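Side-chain contacts in methylated RNA-binding protein 1 (Saccharomyces cerevisiae S288c, PDB 4RCM), which recognises N6-methyladenosine in RNA and lowers the stability of PHO4 mRNA by binding its 3'-UTR, here represented by its YTH domain: residues W38-F43 / S133-E138; L63-N68 / V104-V109; S90-E93 / K97-K100. One frame throughout, in Å; residues are numbered along the deposited sequence. Where two conformers were deposited one is given.

Contact 1: residues W38-F43 / S133-E138; sequences WSSTHF and SRDTQE. With nucleotides of chain C.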
loop_
_atom_site.group_PDB
_atom_site.type_symbol
_atom_site.label_atom_id
_atom_site.label_comp_id
_atom_site.label_asym_id
_atom_site.label_seq_id
_atom_site.Cartn_x
_atom_site.Cartn_y
_atom_site.Cartn_z
ATOM N N TRP A 38 -4.241 -7.597 5.406
ATOM C CA TRP A 38 -3.284 -6.762 6.090
ATOM C C TRP A 38 -3.857 -6.330 7.420
ATOM O O TRP A 38 -5.091 -6.315 7.623
ATOM C CB TRP A 38 -2.879 -5.532 5.247
ATOM C CG TRP A 38 -1.721 -4.783 5.863
ATOM C CD1 TRP A 38 -1.770 -3.576 6.480
ATOM C CD2 TRP A 38 -0.360 -5.251 5.994
ATOM N NE1 TRP A 38 -0.510 -3.211 6.913
ATOM C CE2 TRP A 38 0.369 -4.231 6.645
ATOM C CE3 TRP A 38 0.321 -6.409 5.569
ATOM C CZ2 TRP A 38 1.740 -4.333 6.904
ATOM C CZ3 TRP A 38 1.714 -6.514 5.844
ATOM C CH2 TRP A 38 2.398 -5.461 6.489
ATOM N N SER A 39 -2.947 -6.088 8.360
ATOM C CA SER A 39 -3.271 -5.516 9.685
ATOM C C SER A 39 -2.258 -4.417 9.941
ATOM O O SER A 39 -1.036 -4.632 9.757
ATOM C CB SER A 39 -3.131 -6.545 10.828
ATOM O OG SER A 39 -4.214 -7.470 10.914
ATOM N N SER A 40 -2.742 -3.244 10.325
ATOM C CA SER A 40 -1.860 -2.145 10.827
ATOM C C SER A 40 -1.921 -2.248 12.342
ATOM O O SER A 40 -2.288 -3.297 12.852
ATOM C CB SER A 40 -2.339 -0.750 10.372
ATOM O OG SER A 40 -1.315 0.279 10.561
ATOM N N THR A 41 -1.521 -1.182 13.047
ATOM C CA THR A 41 -1.654 -1.089 14.496
ATOM C C THR A 41 -3.106 -0.814 14.766
ATOM O O THR A 41 -3.860 -0.577 13.816
ATOM C CB THR A 41 -0.753 0.049 15.057
ATOM O OG1 THR A 41 -0.925 1.251 14.295
ATOM C CG2 THR A 41 0.666 -0.333 14.941
ATOM N N HIS A 42 -3.557 -0.889 16.022
ATOM C CA HIS A 42 -4.929 -0.485 16.342
ATOM C C HIS A 42 -5.221 0.907 15.759
ATOM O O HIS A 42 -6.273 1.155 15.156
ATOM C CB HIS A 42 -5.153 -0.469 17.861
ATOM C CG HIS A 42 -6.550 -0.113 18.261
ATOM N ND1 HIS A 42 -7.586 -1.019 18.229
ATOM C CD2 HIS A 42 -7.088 1.055 18.686
ATOM C CE1 HIS A 42 -8.706 -0.427 18.607
ATOM N NE2 HIS A 42 -8.429 0.833 18.895
ATOM N N PHE A 43 -4.269 1.821 15.935
ATOM C CA PHE A 43 -4.449 3.210 15.510
ATOM C C PHE A 43 -4.373 3.389 14.008
ATOM O O PHE A 43 -5.151 4.157 13.437
ATOM C CB PHE A 43 -3.440 4.120 16.201
ATOM C CG PHE A 43 -3.631 5.589 15.908
ATOM C CD1 PHE A 43 -4.597 6.314 16.562
ATOM C CD2 PHE A 43 -2.803 6.235 15.015
ATOM C CE1 PHE A 43 -4.748 7.659 16.309
ATOM C CE2 PHE A 43 -2.941 7.578 14.754
ATOM C CZ PHE A 43 -3.923 8.291 15.385
ATOM N N SER A 133 7.575 8.960 4.752
ATOM C CA SER A 133 6.270 8.761 5.340
ATOM C C SER A 133 6.330 7.669 6.384
ATOM O O SER A 133 7.024 6.667 6.222
ATOM C CB SER A 133 5.228 8.382 4.265
ATOM O OG SER A 133 5.277 9.288 3.189
ATOM N N ARG A 134 5.602 7.869 7.449
ATOM C CA ARG A 134 5.373 6.826 8.397
ATOM C C ARG A 134 4.098 6.042 8.022
ATOM O O ARG A 134 3.440 6.325 7.013
ATOM C CB ARG A 134 5.215 7.415 9.814
ATOM C CG ARG A 134 6.443 8.123 10.399
ATOM C CD ARG A 134 6.050 8.860 11.681
ATOM N NE ARG A 134 5.078 9.939 11.421
ATOM C CZ ARG A 134 5.386 11.226 11.245
ATOM N NH1 ARG A 134 6.648 11.656 11.300
ATOM N NH2 ARG A 134 4.421 12.100 11.009
ATOM N N ASP A 135 3.736 5.099 8.886
ATOM C CA ASP A 135 2.701 4.130 8.599
ATOM C C ASP A 135 1.343 4.778 8.615
ATOM O O ASP A 135 0.972 5.488 9.570
ATOM C CB ASP A 135 2.784 2.953 9.609
ATOM C CG ASP A 135 1.879 1.803 9.244
ATOM O OD1 ASP A 135 1.949 1.326 8.070
ATOM O OD2 ASP A 135 1.102 1.330 10.116
ATOM N N THR A 136 0.605 4.524 7.549
ATOM C CA THR A 136 -0.708 5.125 7.229
ATOM C C THR A 136 -0.762 6.618 6.963
ATOM O O THR A 136 -1.835 7.229 7.014
ATOM C CB THR A 136 -1.823 4.688 8.223
ATOM O OG1 THR A 136 -1.758 5.419 9.454
ATOM C CG2 THR A 136 -1.685 3.197 8.477
ATOM N N GLN A 137 0.379 7.194 6.581
ATOM C CA GLN A 137 0.434 8.565 6.145
ATOM C C GLN A 137 -0.453 8.714 4.912
ATOM O O GLN A 137 -0.252 7.974 3.922
ATOM C CB GLN A 137 1.897 8.910 5.760
ATOM C CG GLN A 137 2.074 10.185 4.979
ATOM C CD GLN A 137 1.612 11.412 5.740
ATOM O OE1 GLN A 137 0.780 12.194 5.242
ATOM N NE2 GLN A 137 2.154 11.600 6.935
ATOM N N GLU A 138 -1.399 9.646 4.958
ATOM C CA GLU A 138 -2.254 9.904 3.762
ATOM C C GLU A 138 -1.557 10.689 2.678
ATOM O O GLU A 138 -0.834 11.664 2.948
ATOM C CB GLU A 138 -3.553 10.604 4.090
ATOM C CG GLU A 138 -4.439 10.793 2.855
ATOM C CD GLU A 138 -5.904 10.980 3.155
ATOM O OE1 GLU A 138 -6.287 11.110 4.322
ATOM O OE2 GLU A 138 -6.698 10.967 2.201
ATOM C C2 6MZ C 3 4.950 -5.411 10.124
ATOM C C4 6MZ C 3 4.087 -3.264 10.603
ATOM C C5 6MZ C 3 2.716 -3.761 10.417
ATOM N N9 6MZ C 3 3.966 -1.955 10.896
ATOM N N3 6MZ C 3 5.155 -4.130 10.444
ATOM N N1 6MZ C 3 3.718 -5.937 9.947
ATOM C C6 6MZ C 3 2.585 -5.209 10.070
ATOM N N6 6MZ C 3 1.355 -5.751 9.928
ATOM C C9 6MZ C 3 1.137 -7.175 9.800
ATOM N N7 6MZ C 3 1.863 -2.721 10.639
ATOM C C8 6MZ C 3 2.649 -1.636 10.936
ATOM O "O5'" 6MZ C 3 4.620 1.632 15.099
ATOM C "C5'" 6MZ C 3 4.395 0.383 14.401
ATOM C "C4'" 6MZ C 3 5.351 0.236 13.210
ATOM O "O4'" 6MZ C 3 5.281 -1.101 12.668
ATOM C "C1'" 6MZ C 3 5.173 -1.087 11.221
ATOM C "C2'" 6MZ C 3 5.224 0.405 10.845
ATOM O "O2'" 6MZ C 3 6.562 0.827 10.464
ATOM C "C3'" 6MZ C 3 5.063 1.231 12.073
ATOM O "O3'" 6MZ C 3 6.029 2.306 11.920
HETATM O O HOH W 1 0.471 -1.098 8.540
HETATM O O HOH W 2 0.585 2.278 12.719
#
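Ser40 and Asp135 make the closest approach between the two segments, with Ser40 OG 2.7 Å from Asp135 OD2. Ser40 OG stands anti to its own backbone N (chi1 -165°), which turns the hydroxyl toward the carboxylate. A water bridges the segments: it accepts from Trp38 NE1 at 2.8 Å, in the plane of the indole, donates to Asp135 OD1 at 2.9 Å and also bonds Ser40 OG. Asp135 OD1 takes a further bond from the backbone N of Lys22, a residue of the RNA site. On the nucleotide, N6 of the methylated adenosine in chain C donates to Ser39 O over 2.6 Å, with an N-H...O angle of 160°.

Van der Waals contacts come next: the Thr136 methyl CG2 lies 3.6 Å from the Ser40 hydroxyl OG, and Asp135 CB touches the sugar at C2'. The indole of Trp38 forms one wall of the m6A pocket, with N6 3.4 Å above its plane and displaced toward the rim, and CZ2 3.4 Å from C6. A serine in place of Trp38 would probably leave that side of the base uncovered and deprive the water of its indole donor.

Trp38 ends strand 37-38 and packs on Ile21 of strand 17-23 and on helix 26-35, Thr41 N-caps helix 42-53 through Gly44 N, and the type II turn at Arg134-Gln137 leads into strand 138-139, its Thr136 resting on Leu48 of helix 42-53.

Contact 2: residues L63-N68 / V104-V109; sequences LFFSIN and VRWVIV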
loop_
_atom_site.group_PDB
_atom_site.type_symbol
_atom_site.label_atom_id
_atom_site.label_comp_id
_atom_site.label_asym_id
_atom_site.label_seq_id
_atom_site.Cartn_x
_atom_site.Cartn_y
_atom_site.Cartn_z
ATOM N N LEU A 63 -3.149 1.428 -1.097
ATOM C CA LEU A 63 -2.043 1.348 -0.126
ATOM C C LEU A 63 -0.763 1.173 -0.844
ATOM O O LEU A 63 -0.618 0.162 -1.527
ATOM C CB LEU A 63 -2.216 0.151 0.723
ATOM C CG LEU A 63 -3.626 0.140 1.359
ATOM C CD1 LEU A 63 -3.763 -1.097 2.176
ATOM C CD2 LEU A 63 -3.808 1.342 2.225
ATOM N N PHE A 64 0.139 2.129 -0.709
ATOM C CA PHE A 64 1.497 1.952 -1.238
ATOM C C PHE A 64 2.325 1.202 -0.173
ATOM O O PHE A 64 2.686 1.762 0.875
ATOM C CB PHE A 64 2.148 3.294 -1.530
ATOM C CG PHE A 64 1.437 4.123 -2.572
ATOM C CD1 PHE A 64 1.438 3.745 -3.907
ATOM C CD2 PHE A 64 0.796 5.306 -2.223
ATOM C CE1 PHE A 64 0.829 4.541 -4.874
ATOM C CE2 PHE A 64 0.163 6.083 -3.207
ATOM C CZ PHE A 64 0.194 5.697 -4.519
ATOM N N PHE A 65 2.605 -0.060 -0.425
ATOM C CA PHE A 65 3.482 -0.840 0.464
ATOM C C PHE A 65 4.976 -0.541 0.390
ATOM O O PHE A 65 5.632 -0.676 -0.652
ATOM C CB PHE A 65 3.250 -2.289 0.238
ATOM C CG PHE A 65 2.093 -2.811 1.010
ATOM C CD1 PHE A 65 0.791 -2.642 0.563
ATOM C CD2 PHE A 65 2.319 -3.487 2.182
ATOM C CE1 PHE A 65 -0.287 -3.163 1.315
ATOM C CE2 PHE A 65 1.267 -4.023 2.904
ATOM C CZ PHE A 65 -0.027 -3.826 2.489
ATOM N N SER A 66 5.524 -0.247 1.554
ATOM C CA SER A 66 6.930 0.039 1.648
ATOM C C SER A 66 7.537 -0.735 2.840
ATOM O O SER A 66 6.846 -0.999 3.827
ATOM C CB SER A 66 7.055 1.546 1.864
ATOM O OG SER A 66 8.388 1.963 1.686
ATOM N N ILE A 67 8.814 -1.097 2.745
ATOM C CA ILE A 67 9.541 -1.762 3.872
ATOM C C ILE A 67 10.495 -0.746 4.544
ATOM O O ILE A 67 11.392 -0.139 3.870
ATOM C CB ILE A 67 10.331 -3.018 3.379
ATOM C CG1 ILE A 67 9.332 -4.030 2.763
ATOM C CG2 ILE A 67 11.108 -3.671 4.515
ATOM C CD1 ILE A 67 9.994 -4.923 1.724
ATOM N N ASN A 68 10.325 -0.584 5.843
ATOM C CA ASN A 68 11.183 0.298 6.627
ATOM C C ASN A 68 12.666 -0.060 6.478
ATOM O O ASN A 68 13.035 -1.236 6.207
ATOM C CB ASN A 68 10.785 0.314 8.111
ATOM C CG ASN A 68 11.247 1.580 8.817
ATOM O OD1 ASN A 68 11.081 2.684 8.288
ATOM N ND2 ASN A 68 11.824 1.434 10.012
ATOM N N VAL A 104 -7.281 -7.213 1.414
ATOM C CA VAL A 104 -6.603 -6.426 0.408
ATOM C C VAL A 104 -6.469 -7.243 -0.858
ATOM O O VAL A 104 -6.427 -8.465 -0.795
ATOM C CB VAL A 104 -5.185 -5.911 0.843
ATOM C CG1 VAL A 104 -5.336 -5.093 2.127
ATOM C CG2 VAL A 104 -4.194 -7.055 1.020
ATOM N N ARG A 105 -6.403 -6.565 -1.988
ATOM C CA ARG A 105 -6.050 -7.208 -3.247
ATOM C C ARG A 105 -4.861 -6.483 -3.905
ATOM O O ARG A 105 -4.913 -5.295 -4.197
ATOM C CB ARG A 105 -7.254 -7.254 -4.181
ATOM C CG ARG A 105 -8.503 -7.964 -3.607
ATOM C CD ARG A 105 -8.468 -9.534 -3.700
ATOM N NE ARG A 105 -9.619 -10.255 -3.050
ATOM C CZ ARG A 105 -9.684 -10.658 -1.758
ATOM N NH1 ARG A 105 -8.699 -10.401 -0.853
ATOM N NH2 ARG A 105 -10.763 -11.327 -1.344
ATOM N N TRP A 106 -3.801 -7.202 -4.121
ATOM C CA TRP A 106 -2.563 -6.619 -4.617
ATOM C C TRP A 106 -2.803 -6.373 -6.090
ATOM O O TRP A 106 -2.979 -7.331 -6.843
ATOM C CB TRP A 106 -1.406 -7.576 -4.335
ATOM C CG TRP A 106 -0.900 -7.435 -2.926
ATOM C CD1 TRP A 106 -1.519 -7.858 -1.773
ATOM C CD2 TRP A 106 0.240 -6.687 -2.508
ATOM N NE1 TRP A 106 -0.781 -7.486 -0.688
ATOM C CE2 TRP A 106 0.308 -6.766 -1.115
ATOM C CE3 TRP A 106 1.225 -5.983 -3.183
ATOM C CZ2 TRP A 106 1.327 -6.168 -0.378
ATOM C CZ3 TRP A 106 2.239 -5.395 -2.441
ATOM C CH2 TRP A 106 2.275 -5.487 -1.056
ATOM N N VAL A 107 -2.957 -5.118 -6.475
ATOM C CA VAL A 107 -3.212 -4.757 -7.892
ATOM C C VAL A 107 -1.906 -4.656 -8.687
ATOM O O VAL A 107 -1.867 -5.046 -9.851
ATOM C CB VAL A 107 -4.055 -3.451 -8.049
ATOM C CG1 VAL A 107 -5.466 -3.647 -7.520
ATOM C CG2 VAL A 107 -3.419 -2.268 -7.319
ATOM N N ILE A 108 -0.839 -4.177 -8.036
ATOM C CA ILE A 108 0.489 -4.039 -8.672
ATOM C C ILE A 108 1.625 -4.600 -7.823
ATOM O O ILE A 108 1.742 -4.302 -6.657
ATOM C CB ILE A 108 0.832 -2.559 -9.005
ATOM C CG1 ILE A 108 -0.138 -1.987 -10.020
ATOM C CG2 ILE A 108 2.293 -2.415 -9.545
ATOM C CD1 ILE A 108 -0.195 -0.466 -10.021
ATOM N N VAL A 109 2.536 -5.377 -8.443
ATOM C CA VAL A 109 3.626 -5.982 -7.695
ATOM C C VAL A 109 4.866 -5.787 -8.532
ATOM O O VAL A 109 4.970 -6.404 -9.581
ATOM C CB VAL A 109 3.415 -7.488 -7.462
ATOM C CG1 VAL A 109 4.619 -8.102 -6.750
ATOM C CG2 VAL A 109 2.155 -7.721 -6.661
#
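Within the mixed beta sheet of the YTH domain, strands 61-67 and 102-112 are separated by strand 72-79, and Phe65 and Trp106 reach over that middle strand to touch. The benzo end of the indole does the touching. Trp106 CZ2 sits 3.5 Å above the phenyl plane, over its centre, while CH2 approaches the root of the ring, 3.4 Å from Phe65 CG. The two side chains run at about a right angle to each other, yet their rings are inclined by only 38°, with 4.5 Å between the centroid of the phenyl and that of the six-membered indole ring. With CG beside the backbone N (chi1 -82°), Trp106 swings its long ring back over the sheet, and its NE1 is bonded to Ser32 OG on helix 26-35, which is likely to limit the rotation of the indole. The same helix supplies Val29 to the indole.

A second, looser apolar contact joins Leu63 CD1 to Val104 CG1 at 4.3 Å. Arg105 folds back on its own strand, NH1 donating to Val104 O over 3.0 Å from well above the carbonyl plane.

Strand 61-67 pairs with the middle strand through Leu63 and Phe65, and a classic beta bulge at Val107 and Ile108, both facing Val76, interrupts the regular pairing on the other side. Aromatic and aliphatic side chains thus fill the core between this sheet and helix 26-35, in a domain of the PUA clan.

Contact 3: residues S90-E93 / K97-K100; sequences SIWE and KYGK. With nucleotides of chain C.
Trp92 and Tyr98 stand nearly perpendicular, their planes at 81°, in an offset edge-to-face pair: the edge of the phenol is turned to the face of the indole, with 5.9 Å between the centroids of the phenol and the five-membered indole ring. The rings are therefore near neighbours without close ring-to-ring packing, and the nearest approach between the two side chains is from Trp92 CB to Tyr98 CD2, at 4.0 Å. A backbone atom also meets the phenol: Glu93 O lies at the ring edge, near its plane, 3.6 Å from Tyr98 CE2.

The perpendicular setting suits two different parts of the N6-methyladenosine of chain C. Tyr98 lies over the purine, C6 being 3.5 Å from the phenol plane and offset toward the rim, while its OH end extends over the six-membered ring of the base to within 3.2 Å of C2. Trp92 instead meets the methyl group end-on, so that C9 hangs 3.3 Å above the indole plane, over its centre, in a CH-pi type of contact. These are walls of the aromatic cage by which YTH domains read m6A. Trp38 lies across the base from Tyr98, and its ring is also edge-to-face with Trp92.

Trp92 and Tyr98 are each backed by the residue before them. Ile91 CG1 presses on the indole face turned away from the methyl, and Lys97 CB lies over the centre of the phenol face turned away from the base, 3.8 Å from its plane. Tyr98 CG sits beside the backbone N (chi1 -46°), which carries the ring away from the loop backbone and over the purine. Glu93 turns its carboxylate elsewhere, to a salt bridge from OE1 to Arg31, whose guanidinium group also bonds Ile91 O.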
loop_
_atom_site.group_PDB
_atom_site.type_symbol
_atom_site.label_atom_id
_atom_site.label_comp_id
_atom_site.label_asym_id
_atom_site.label_seq_id
_atom_site.Cartn_x
_atom_site.Cartn_y
_atom_site.Cartn_z
ATOM N N SER A 90 -2.889 -14.980 12.531
ATOM C CA SER A 90 -1.794 -15.811 13.042
ATOM C C SER A 90 -0.601 -15.791 12.090
ATOM O O SER A 90 0.487 -16.116 12.506
ATOM C CB SER A 90 -2.234 -17.276 13.298
ATOM O OG SER A 90 -2.108 -18.081 12.112
ATOM N N ILE A 91 -0.802 -15.390 10.824
ATOM C CA ILE A 91 0.302 -15.287 9.844
ATOM C C ILE A 91 1.308 -14.182 10.207
ATOM O O ILE A 91 2.408 -14.084 9.604
ATOM C CB ILE A 91 -0.236 -15.023 8.412
ATOM C CG1 ILE A 91 -1.037 -13.709 8.357
ATOM C CG2 ILE A 91 -1.114 -16.184 7.939
ATOM C CD1 ILE A 91 -1.617 -13.390 6.974
ATOM N N TRP A 92 0.928 -13.310 11.129
ATOM C CA TRP A 92 1.843 -12.250 11.580
ATOM C C TRP A 92 2.696 -12.763 12.761
ATOM O O TRP A 92 2.162 -13.224 13.766
ATOM C CB TRP A 92 1.088 -10.968 12.014
ATOM C CG TRP A 92 -0.014 -10.452 11.028
ATOM C CD1 TRP A 92 -1.277 -10.087 11.351
ATOM C CD2 TRP A 92 0.106 -10.272 9.627
ATOM N NE1 TRP A 92 -1.981 -9.713 10.224
ATOM C CE2 TRP A 92 -1.143 -9.800 9.153
ATOM C CE3 TRP A 92 1.148 -10.457 8.709
ATOM C CZ2 TRP A 92 -1.377 -9.520 7.836
ATOM C CZ3 TRP A 92 0.895 -10.195 7.390
ATOM C CH2 TRP A 92 -0.347 -9.734 6.965
ATOM N N GLU A 93 4.004 -12.672 12.605
ATOM C CA GLU A 93 4.956 -12.719 13.729
ATOM C C GLU A 93 4.620 -11.577 14.697
ATOM O O GLU A 93 4.346 -10.437 14.274
ATOM C CB GLU A 93 6.401 -12.551 13.228
ATOM C CG GLU A 93 6.852 -13.484 12.091
ATOM C CD GLU A 93 6.827 -14.985 12.449
ATOM O OE1 GLU A 93 6.574 -15.834 11.538
ATOM O OE2 GLU A 93 7.074 -15.325 13.643
ATOM N N LYS A 97 0.992 -7.092 18.511
ATOM C CA LYS A 97 1.428 -5.739 18.129
ATOM C C LYS A 97 0.445 -5.014 17.162
ATOM O O LYS A 97 0.438 -3.756 17.078
ATOM C CB LYS A 97 2.797 -5.816 17.414
ATOM C CG LYS A 97 3.942 -6.368 18.234
ATOM C CD LYS A 97 5.213 -6.405 17.416
ATOM N N TYR A 98 -0.326 -5.817 16.405
ATOM C CA TYR A 98 -1.206 -5.343 15.312
ATOM C C TYR A 98 -2.643 -5.617 15.720
ATOM O O TYR A 98 -2.877 -6.382 16.673
ATOM C CB TYR A 98 -0.850 -6.087 14.020
ATOM C CG TYR A 98 0.632 -6.121 13.803
ATOM C CD1 TYR A 98 1.355 -4.935 13.746
ATOM C CD2 TYR A 98 1.342 -7.336 13.711
ATOM C CE1 TYR A 98 2.736 -4.929 13.581
ATOM C CE2 TYR A 98 2.739 -7.344 13.543
ATOM C CZ TYR A 98 3.436 -6.126 13.475
ATOM O OH TYR A 98 4.817 -6.076 13.288
ATOM N N GLY A 99 -3.599 -4.980 15.040
ATOM C CA GLY A 99 -5.032 -5.224 15.304
ATOM C C GLY A 99 -5.685 -6.241 14.358
ATOM O O GLY A 99 -4.994 -6.977 13.624
ATOM N N LYS A 100 -7.021 -6.241 14.372
ATOM C CA LYS A 100 -7.864 -6.992 13.439
ATOM C C LYS A 100 -7.376 -6.886 11.967
ATOM O O LYS A 100 -6.847 -5.843 11.552
ATOM C CB LYS A 100 -9.255 -6.388 13.501
ATOM C CG LYS A 100 -10.003 -6.570 14.826
ATOM C CD LYS A 100 -11.052 -5.475 15.023
ATOM C C2 6MZ C 3 4.950 -5.411 10.124
ATOM C C4 6MZ C 3 4.087 -3.264 10.603
ATOM C C5 6MZ C 3 2.716 -3.761 10.417
ATOM N N9 6MZ C 3 3.966 -1.955 10.896
ATOM N N3 6MZ C 3 5.155 -4.130 10.444
ATOM N N1 6MZ C 3 3.718 -5.937 9.947
ATOM C C6 6MZ C 3 2.585 -5.209 10.070
ATOM N N6 6MZ C 3 1.355 -5.751 9.928
ATOM C C9 6MZ C 3 1.137 -7.175 9.800
ATOM N N7 6MZ C 3 1.863 -2.721 10.639
ATOM C C8 6MZ C 3 2.649 -1.636 10.936
ATOM O "O5'" 6MZ C 3 4.620 1.632 15.099
ATOM C "C5'" 6MZ C 3 4.395 0.383 14.401
ATOM C "C4'" 6MZ C 3 5.351 0.236 13.210
ATOM O "O4'" 6MZ C 3 5.281 -1.101 12.668
ATOM C "C1'" 6MZ C 3 5.173 -1.087 11.221
ATOM C "C2'" 6MZ C 3 5.224 0.405 10.845
ATOM O "O2'" 6MZ C 3 6.562 0.827 10.464
ATOM C "C3'" 6MZ C 3 5.063 1.231 12.073
ATOM O "O3'" 6MZ C 3 6.029 2.306 11.920
#

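All three contacts belong to the one YTH domain. Along the chain, contact 1 pairs the most distant segments; contact 2 falls between them in sequence, and contact 3 lies in the loop joining strands 72-79 and 102-112. Contacts 1 and 2 have centres about 12 Å apart and meet where Trp38 packs on Phe65 and Val104, tying the binding pocket to the core of the sheet. Contacts 1 and 3, about 13 Å apart, share the pocket, and backbone bonding of Ser40 with Gly99 holds the loop alongside. Contacts 2 and 3, about 17 Å apart, are adjacent only in sequence. The m6A site is thus a cage of one strand-end tryptophan and two loop aromatics at the edge of the sheet.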